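Local coordinates for baculoviral IAP repeat-containing protein 2 (Homo sapiens, PDB 3M1D) that probably helps regulate apoptosis and TNF-receptor signalling, its zinc-binding BIR1 domain being recruited by the adaptor TRAF2, at residues Y7-S10 / C11-R15. Numbering follows the deposited sequence.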
loop_
_atom_site.group_PDB
_atom_site.type_symbol
_atom_site.label_atom_id
_atom_site.label_comp_id
_atom_site.label_asym_id
_atom_site.label_seq_id
_atom_site.Cartn_x
_atom_site.Cartn_y
_atom_site.Cartn_z
ATOM N N TYR A 7 2.630 17.156 4.987
ATOM C CA TYR A 7 2.658 16.083 5.985
ATOM C C TYR A 7 3.114 14.740 5.384
ATOM O O TYR A 7 4.292 14.392 5.470
ATOM C CB TYR A 7 1.296 15.960 6.675
ATOM C CG TYR A 7 0.136 15.704 5.734
ATOM C CD1 TYR A 7 -0.059 16.493 4.600
ATOM C CD2 TYR A 7 -0.771 14.678 5.986
ATOM C CE1 TYR A 7 -1.119 16.256 3.737
ATOM C CE2 TYR A 7 -1.836 14.437 5.134
ATOM C CZ TYR A 7 -2.006 15.227 4.012
ATOM O OH TYR A 7 -3.067 14.984 3.167
ATOM N N ASP A 8 2.183 13.994 4.791
ATOM C CA ASP A 8 2.509 12.774 4.046
ATOM C C ASP A 8 2.481 13.131 2.563
ATOM O O ASP A 8 2.207 12.282 1.701
ATOM C CB ASP A 8 1.490 11.659 4.358
ATOM C CG ASP A 8 1.768 10.350 3.597
ATOM O OD1 ASP A 8 2.820 9.722 3.810
ATOM O OD2 ASP A 8 0.921 9.930 2.789
ATOM N N PHE A 9 2.755 14.400 2.273
ATOM C CA PHE A 9 2.584 14.917 0.920
ATOM C C PHE A 9 3.552 14.273 -0.049
ATOM O O PHE A 9 3.133 13.597 -0.994
ATOM C CB PHE A 9 2.719 16.444 0.857
ATOM C CG PHE A 9 2.214 17.033 -0.438
ATOM C CD1 PHE A 9 0.866 17.309 -0.608
ATOM C CD2 PHE A 9 3.080 17.290 -1.487
ATOM C CE1 PHE A 9 0.394 17.843 -1.802
ATOM C CE2 PHE A 9 2.612 17.816 -2.685
ATOM C CZ PHE A 9 1.269 18.092 -2.842
ATOM N N SER A 10 4.845 14.488 0.181
ATOM C CA SER A 10 5.860 13.906 -0.679
ATOM C C SER A 10 5.926 12.398 -0.477
ATOM O O SER A 10 6.315 11.671 -1.395
ATOM C CB SER A 10 7.250 14.533 -0.425
ATOM O OG SER A 10 7.875 13.979 0.729
ATOM N N CYS A 11 5.558 11.933 0.721
ATOM C CA CYS A 11 5.679 10.508 1.050
ATOM C C CYS A 11 4.807 9.650 0.138
ATOM O O CYS A 11 5.271 8.644 -0.388
ATOM C CB CYS A 11 5.349 10.211 2.522
ATOM S SG CYS A 11 6.138 11.322 3.718
ATOM N N GLU A 12 3.543 10.036 -0.042
ATOM C CA GLU A 12 2.669 9.275 -0.934
ATOM C C GLU A 12 3.198 9.277 -2.358
ATOM O O GLU A 12 3.080 8.279 -3.087
ATOM C CB GLU A 12 1.247 9.814 -0.934
ATOM C CG GLU A 12 0.313 8.928 -1.758
ATOM C CD GLU A 12 -1.087 9.487 -1.885
ATOM O OE1 GLU A 12 -1.478 10.314 -1.047
ATOM O OE2 GLU A 12 -1.803 9.089 -2.828
ATOM N N LEU A 13 3.787 10.407 -2.745
ATOM C CA LEU A 13 4.346 10.556 -4.084
ATOM C C LEU A 13 5.558 9.660 -4.251
ATOM O O LEU A 13 5.704 9.002 -5.277
ATOM C CB LEU A 13 4.681 12.025 -4.396
ATOM C CG LEU A 13 3.434 12.913 -4.545
ATOM C CD1 LEU A 13 3.785 14.380 -4.554
ATOM C CD2 LEU A 13 2.631 12.538 -5.795
ATOM N N TYR A 14 6.420 9.619 -3.236
ATOM C CA TYR A 14 7.518 8.666 -3.250
ATOM C C TYR A 14 6.991 7.250 -3.382
ATOM O O TYR A 14 7.482 6.481 -4.199
ATOM C CB TYR A 14 8.415 8.763 -2.000
ATOM C CG TYR A 14 9.281 7.524 -1.884
ATOM C CD1 TYR A 14 10.327 7.298 -2.780
ATOM C CD2 TYR A 14 9.011 6.545 -0.934
ATOM C CE1 TYR A 14 11.096 6.143 -2.711
ATOM C CE2 TYR A 14 9.786 5.383 -0.860
ATOM C CZ TYR A 14 10.824 5.199 -1.745
ATOM O OH TYR A 14 11.594 4.057 -1.673
ATOM N N ARG A 15 5.996 6.888 -2.573
ATOM C CA ARG A 15 5.457 5.531 -2.668
ATOM C C ARG A 15 5.023 5.214 -4.102
ATOM O O ARG A 15 5.347 4.150 -4.627
ATOM C CB ARG A 15 4.309 5.301 -1.682
ATOM C CG ARG A 15 4.715 5.527 -0.233
ATOM C CD ARG A 15 3.741 4.869 0.725
ATOM N NE ARG A 15 2.485 5.608 0.832
ATOM C CZ ARG A 15 2.350 6.745 1.505
ATOM N NH1 ARG A 15 3.402 7.299 2.110
ATOM N NH2 ARG A 15 1.166 7.339 1.559
HETATM O O HOH W 1 -1.379 11.629 1.500
#
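Between D8 and E12 the backbone makes the first i to i+4 bond of helix 9-17, E12 N donating to D8 O over 3.1 Å from above the carbonyl plane, and two residues further on Y14 N repeats the pattern with S10 O at 2.8 Å. D8 sits at the N-cap, yet its carboxylate reaches forward along the helix rather than capping it: with CG anti to the backbone N (chi1 180°), it meets R15 seven residues on. The pair illustrates a salt bridge between flat groups. NH2 of R15 gives a nearly straight bond to the syn lone pair of D8 OD2 at 2.9 Å, and the two planes lie only 15° from coplanar; NH1 appears to pair with OD1, whose position is less sure, which would make the bridge bidentate. A bend at chi3 (-75°) turns the guanidinium back toward the helix start, with E12 CA above one face, displaced toward its rim. In this BIR domain, R15 also ties the N-terminal helix to the zinc-binding core: NE donates to A34 O, F50 offers a cation-pi contact, and F78 of helix 77-83 touches both D8 and R15. The bound zinc lies about 9 Å from the R15 side chain. A water lies within hydrogen-bonding distance of both D8 OD2 and E12 OE1, bridging two carboxylates whose OD2 and OE1 stand 4.5 Å apart and would otherwise probably repel. On the exposed flank, L13 CD1 approaches F9 CE2 obliquely at 4.1 Å, the two side chains running side by side.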